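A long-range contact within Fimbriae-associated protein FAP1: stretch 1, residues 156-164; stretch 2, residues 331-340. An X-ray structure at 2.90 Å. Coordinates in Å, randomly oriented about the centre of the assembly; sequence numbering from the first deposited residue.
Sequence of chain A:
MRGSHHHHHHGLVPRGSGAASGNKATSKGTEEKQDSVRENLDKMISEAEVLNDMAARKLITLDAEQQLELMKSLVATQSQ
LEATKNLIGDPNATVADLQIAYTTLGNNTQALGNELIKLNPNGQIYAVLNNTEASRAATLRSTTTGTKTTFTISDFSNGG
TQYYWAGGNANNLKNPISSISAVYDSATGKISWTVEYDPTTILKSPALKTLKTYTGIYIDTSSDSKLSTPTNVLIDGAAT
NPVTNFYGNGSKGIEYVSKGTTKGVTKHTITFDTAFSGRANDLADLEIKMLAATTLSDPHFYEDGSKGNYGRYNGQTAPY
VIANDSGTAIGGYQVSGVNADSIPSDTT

Stretch 1 (156-164) FSNGGTQYY
Stretch 2, residues 331-340: GGYQVSGVNA

The apolar centre of this contact is the ring of F156 (phi/psi -115/-4), which is buried against the end of the strand 331-336 and the loop after it; its CA lies 5.0 Å from the CA of V338. Its CA-to-CB bond points away overall, but chi1 near -44° (m) and chi2 near -51° set the ring beside two valines. V335 CG2 sits over one face, 4.2 Å from the F156 ring centroid and 15° off the normal, a CH-pi contact; V338 CG2 meets the edge, 3.8 Å from F156 CE1. Both valines are t, and their compact branched side chains pack well against a flat ring. Y333 closes the cluster obliquely: F156 CB lies 3.7 Å from Y333 CE1, with ring centroids 6.0 Å apart and planes at 45°.

Y333 (phi/psi -148/149; chi1 -160°, t; chi2 -91°) reaches from the sheet to the loop. T161 O lies over one face of the Y333 ring, and Y333 OH comes within 3.6 Å of G160 O. A long aromatic side chain thus supplies apolar surface along its length while carrying its one polar atom to a region of carbonyls.

Beyond Y333 the two chains pair briefly as antiparallel strands. Q162 faces Y333 as a non-hydrogen-bonded pair, CA atoms 4.4 Å apart, their side chains on the same sheet face; Q162 CB is 3.7 Å from Y333 CD2. The next pair, Y163 with G332, is hydrogen-bonded, CA atoms 5.1 Å apart: Y163 N to G332 O, 2.8 Å, and G332 N to Y163 O, 3.2 Å. Before it, T161 N donates to Q334 O at 3.1 Å and Q334 N to T161 O at 2.9 Å. The Y163 ring (chi1 -72°, m; chi2 -87°) lies on the other face, Y163 CE2 3.7 Å from Q334 CB, so the aliphatic part of a polar residue packs against the ring edge.

Glycine suits several places. G332, at phi/psi 162/-164, would jam a CB against the preceding carbonyl. G160 (64/174) brings its CA 3.4 Å from Q334 O, where a CB would clash. G159 (-104/151) likewise leaves no room for a CB beside S336 O.

At the polar edge, the CA-to-CB bond of N339 (phi/psi -51/136; chi1 -74°, m; chi2 -2°) points toward stretch 1, and the residue uses both ends of its amide. N339 ND2 donates to S157 OG at 2.6 Å, and N339 OD1 accepts from N158 N at 2.8 Å. Asparagine fits because one short side chain offers donor and acceptor together, linking two segments where there is no strand pairing.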

ATOM      1  N   PHE A 156       9.834  -8.032   6.581  1.00 37.08           N
ATOM      2  CA  PHE A 156       8.565  -8.670   6.791  1.00 36.03           C
ATOM      3  C   PHE A 156       8.399  -9.994   6.081  1.00 37.17           C
ATOM      4  O   PHE A 156       7.391 -10.617   6.256  1.00 36.50           O
ATOM      5  CB  PHE A 156       7.482  -7.768   6.297  1.00 33.70           C
ATOM      6  CG  PHE A 156       7.648  -6.321   6.690  1.00 33.99           C
ATOM      7  CD1 PHE A 156       7.870  -5.945   7.986  1.00 35.56           C
ATOM      8  CD2 PHE A 156       7.446  -5.307   5.766  1.00 33.94           C
ATOM      9  CE1 PHE A 156       7.937  -4.556   8.345  1.00 34.38           C
ATOM     10  CE2 PHE A 156       7.501  -3.925   6.132  1.00 32.06           C
ATOM     11  CZ  PHE A 156       7.763  -3.570   7.400  1.00 31.85           C
ATOM     12  N   SER A 157       9.366 -10.405   5.274  1.00 39.64           N
ATOM     13  CA  SER A 157       9.385 -11.733   4.641  1.00 42.78           C
ATOM     14  C   SER A 157       8.474 -12.811   5.243  1.00 43.75           C
ATOM     15  O   SER A 157       7.666 -13.466   4.521  1.00 43.67           O
ATOM     16  CB  SER A 157      10.789 -12.354   4.735  1.00 46.92           C
ATOM     17  OG  SER A 157      11.779 -11.399   5.081  1.00 51.18           O
ATOM     18  N   ASN A 158       8.653 -13.052   6.547  1.00 44.97           N
ATOM     19  CA  ASN A 158       8.140 -14.273   7.161  1.00 47.17           C
ATOM     20  C   ASN A 158       6.639 -14.314   7.263  1.00 45.66           C
ATOM     21  O   ASN A 158       6.005 -15.292   6.879  1.00 47.38           O
ATOM     22  CB  ASN A 158       8.756 -14.489   8.534  1.00 49.69           C
ATOM     23  CG  ASN A 158      10.187 -14.765   8.442  1.00 51.60           C
ATOM     24  OD1 ASN A 158      10.679 -15.015   7.344  1.00 57.01           O
ATOM     25  ND2 ASN A 158      10.889 -14.698   9.555  1.00 49.73           N
ATOM     26  N   GLY A 159       6.071 -13.254   7.777  1.00 43.40           N
ATOM     27  CA  GLY A 159       4.635 -13.175   7.817  1.00 43.20           C
ATOM     28  C   GLY A 159       4.156 -12.247   6.747  1.00 41.21           C
ATOM     29  O   GLY A 159       4.846 -11.281   6.342  1.00 40.34           O
ATOM     30  N   GLY A 160       2.955 -12.505   6.273  1.00 41.81           N
ATOM     31  CA  GLY A 160       2.400 -11.591   5.259  1.00 39.86           C
ATOM     32  C   GLY A 160       3.109 -11.472   3.902  1.00 38.81           C
ATOM     33  O   GLY A 160       4.230 -11.917   3.712  1.00 39.17           O
ATOM     34  N   THR A 161       2.437 -10.715   3.033  1.00 37.39           N
ATOM     35  CA  THR A 161       2.173 -11.058   1.651  1.00 37.22           C
ATOM     36  C   THR A 161       2.369  -9.877   0.751  1.00 35.26           C
ATOM     37  O   THR A 161       1.946  -8.796   1.098  1.00 34.53           O
ATOM     38  CB  THR A 161       0.712 -11.416   1.577  1.00 37.67           C
ATOM     39  OG1 THR A 161       0.426 -12.317   2.655  1.00 40.75           O
ATOM     40  CG2 THR A 161       0.378 -12.069   0.265  1.00 39.17           C
ATOM     41  N   GLN A 162       3.036 -10.066  -0.385  1.00 35.65           N
ATOM     42  CA  GLN A 162       3.137  -9.017  -1.389  1.00 34.38           C
ATOM     43  C   GLN A 162       2.058  -9.305  -2.411  1.00 33.86           C
ATOM     44  O   GLN A 162       1.770 -10.463  -2.702  1.00 35.46           O
ATOM     45  CB  GLN A 162       4.517  -8.981  -2.046  1.00 35.50           C
ATOM     46  CG  GLN A 162       4.701  -7.679  -2.850  1.00 37.74           C
ATOM     47  CD  GLN A 162       6.145  -7.106  -2.879  1.00 42.49           C
ATOM     48  OE1 GLN A 162       7.122  -7.790  -2.535  1.00 44.47           O
ATOM     49  NE2 GLN A 162       6.272  -5.830  -3.311  1.00 43.28           N
ATOM     50  N   TYR A 163       1.484  -8.253  -2.956  1.00 32.05           N
ATOM     51  CA  TYR A 163       0.359  -8.357  -3.855  1.00 32.09           C
ATOM     52  C   TYR A 163       0.674  -7.704  -5.187  1.00 31.77           C
ATOM     53  O   TYR A 163       1.165  -6.562  -5.197  1.00 31.68           O
ATOM     54  CB  TYR A 163      -0.805  -7.640  -3.249  1.00 30.99           C
ATOM     55  CG  TYR A 163      -1.436  -8.324  -2.052  1.00 33.20           C
ATOM     56  CD1 TYR A 163      -2.428  -9.278  -2.204  1.00 36.06           C
ATOM     57  CD2 TYR A 163      -1.103  -7.971  -0.773  1.00 34.79           C
ATOM     58  CE1 TYR A 163      -3.050  -9.883  -1.111  1.00 37.64           C
ATOM     59  CE2 TYR A 163      -1.741  -8.567   0.335  1.00 36.42           C
ATOM     60  CZ  TYR A 163      -2.703  -9.535   0.153  1.00 37.48           C
ATOM     61  OH  TYR A 163      -3.320 -10.134   1.230  1.00 38.61           O
ATOM     62  N   TYR A 164       0.384  -8.396  -6.291  1.00 31.90           N
ATOM     63  CA  TYR A 164       0.809  -7.941  -7.589  1.00 32.60           C
ATOM     64  C   TYR A 164      -0.397  -7.533  -8.415  1.00 32.81           C
ATOM     65  O   TYR A 164      -1.522  -7.500  -7.935  1.00 32.64           O
ATOM     66  CB  TYR A 164       1.617  -9.024  -8.294  1.00 34.82           C
ATOM     67  CG  TYR A 164       2.850  -9.444  -7.513  1.00 37.93           C
ATOM     68  CD1 TYR A 164       4.132  -9.027  -7.878  1.00 41.24           C
ATOM     69  CD2 TYR A 164       2.728 -10.268  -6.397  1.00 40.44           C
ATOM     70  CE1 TYR A 164       5.275  -9.432  -7.132  1.00 44.61           C
ATOM     71  CE2 TYR A 164       3.837 -10.670  -5.650  1.00 42.97           C
ATOM     72  CZ  TYR A 164       5.112 -10.251  -6.003  1.00 44.76           C
ATOM     73  OH  TYR A 164       6.155 -10.666  -5.191  1.00 44.38           O
ATOM     74  N   GLY A 331      -1.162  -2.627  -6.323  1.00 24.44           N
ATOM     75  CA  GLY A 331      -0.227  -3.570  -5.705  1.00 24.99           C
ATOM     76  C   GLY A 331       0.033  -3.106  -4.306  1.00 24.95           C
ATOM     77  O   GLY A 331      -0.386  -2.006  -3.924  1.00 24.58           O
ATOM     78  N   GLY A 332       0.713  -3.929  -3.525  1.00 25.86           N
ATOM     79  CA  GLY A 332       0.887  -3.581  -2.138  1.00 25.82           C
ATOM     80  C   GLY A 332       1.285  -4.730  -1.280  1.00 27.21           C
ATOM     81  O   GLY A 332       1.722  -5.777  -1.778  1.00 30.28           O
ATOM     82  N   TYR A 333       1.147  -4.561   0.020  1.00 26.70           N
ATOM     83  CA  TYR A 333       1.697  -5.519   0.918  1.00 27.61           C
ATOM     84  C   TYR A 333       0.855  -5.594   2.129  1.00 28.01           C
ATOM     85  O   TYR A 333       0.247  -4.607   2.511  1.00 28.54           O
ATOM     86  CB  TYR A 333       3.066  -5.051   1.302  1.00 28.26           C
ATOM     87  CG  TYR A 333       3.949  -6.130   1.841  1.00 29.78           C
ATOM     88  CD1 TYR A 333       4.002  -6.401   3.168  1.00 31.04           C
ATOM     89  CD2 TYR A 333       4.736  -6.881   1.003  1.00 30.72           C
ATOM     90  CE1 TYR A 333       4.854  -7.383   3.652  1.00 33.50           C
ATOM     91  CE2 TYR A 333       5.547  -7.867   1.470  1.00 32.40           C
ATOM     92  CZ  TYR A 333       5.623  -8.120   2.795  1.00 33.93           C
ATOM     93  OH  TYR A 333       6.474  -9.133   3.241  1.00 36.69           O
ATOM     94  N   GLN A 334       0.806  -6.760   2.739  1.00 29.37           N
ATOM     95  CA  GLN A 334       0.127  -6.943   4.021  1.00 30.65           C
ATOM     96  C   GLN A 334       1.223  -7.286   5.020  1.00 31.87           C
ATOM     97  O   GLN A 334       1.980  -8.219   4.809  1.00 33.91           O
ATOM     98  CB  GLN A 334      -0.825  -8.108   3.921  1.00 31.95           C
ATOM     99  CG  GLN A 334      -1.293  -8.665   5.242  1.00 36.23           C
ATOM    100  CD  GLN A 334      -2.761  -8.401   5.486  1.00 40.51           C
ATOM    101  OE1 GLN A 334      -3.616  -8.749   4.728  1.00 44.16           O
ATOM    102  NE2 GLN A 334      -3.038  -7.778   6.531  1.00 41.59           N
ATOM    103  N   VAL A 335       1.347  -6.543   6.097  1.00 31.50           N
ATOM    104  CA  VAL A 335       2.330  -6.897   7.084  1.00 32.41           C
ATOM    105  C   VAL A 335       1.692  -7.763   8.130  1.00 33.78           C
ATOM    106  O   VAL A 335       0.569  -7.518   8.531  1.00 33.77           O
ATOM    107  CB  VAL A 335       2.873  -5.669   7.758  1.00 32.56           C
ATOM    108  CG1 VAL A 335       3.841  -6.080   8.871  1.00 35.08           C
ATOM    109  CG2 VAL A 335       3.524  -4.780   6.748  1.00 31.30           C
ATOM    110  N   SER A 336       2.396  -8.777   8.589  1.00 35.68           N
ATOM    111  CA  SER A 336       1.830  -9.606   9.625  1.00 37.89           C
ATOM    112  C   SER A 336       2.950 -10.079  10.500  1.00 39.62           C
ATOM    113  O   SER A 336       3.201 -11.283  10.642  1.00 41.47           O
ATOM    114  CB  SER A 336       1.013 -10.771   9.062  1.00 39.01           C
ATOM    115  OG  SER A 336       0.196 -11.315  10.087  1.00 41.90           O
ATOM    116  N   GLY A 337       3.577  -9.079  11.115  1.00 38.96           N
ATOM    117  CA  GLY A 337       4.697  -9.262  12.000  1.00 40.31           C
ATOM    118  C   GLY A 337       6.010  -8.884  11.324  1.00 39.41           C
ATOM    119  O   GLY A 337       6.275  -9.248  10.167  1.00 39.86           O
ATOM    120  N   VAL A 338       6.815  -8.144  12.069  1.00 39.02           N
ATOM    121  CA  VAL A 338       8.156  -7.834  11.713  1.00 38.83           C
ATOM    122  C   VAL A 338       8.950  -9.062  12.031  1.00 40.38           C
ATOM    123  O   VAL A 338       8.791  -9.603  13.086  1.00 41.14           O
ATOM    124  CB  VAL A 338       8.654  -6.676  12.558  1.00 39.85           C
ATOM    125  CG1 VAL A 338      10.156  -6.582  12.489  1.00 41.80           C
ATOM    126  CG2 VAL A 338       8.007  -5.411  12.072  1.00 37.48           C
ATOM    127  N   ASN A 339       9.791  -9.497  11.097  1.00 40.79           N
ATOM    128  CA  ASN A 339      10.511 -10.760  11.200  1.00 42.72           C
ATOM    129  C   ASN A 339      11.186 -10.818  12.538  1.00 45.30           C
ATOM    130  O   ASN A 339      11.785  -9.843  12.988  1.00 45.31           O
ATOM    131  CB  ASN A 339      11.542 -10.880  10.060  1.00 43.57           C
ATOM    132  CG  ASN A 339      10.914 -11.185   8.703  1.00 40.55           C
ATOM    133  OD1 ASN A 339       9.696 -11.351   8.566  1.00 39.31           O
ATOM    134  ND2 ASN A 339      11.757 -11.271   7.697  1.00 39.56           N
ATOM    135  N   ALA A 340      11.086 -11.966  13.186  1.00 47.95           N
ATOM    136  CA  ALA A 340      11.623 -12.130  14.551  1.00 51.15           C
ATOM    137  C   ALA A 340      13.016 -11.485  14.774  1.00 53.17           C
ATOM    138  O   ALA A 340      13.302 -10.966  15.839  1.00 53.95           O
ATOM    139  CB  ALA A 340      11.688 -13.645  14.915  1.00 53.95           C
TER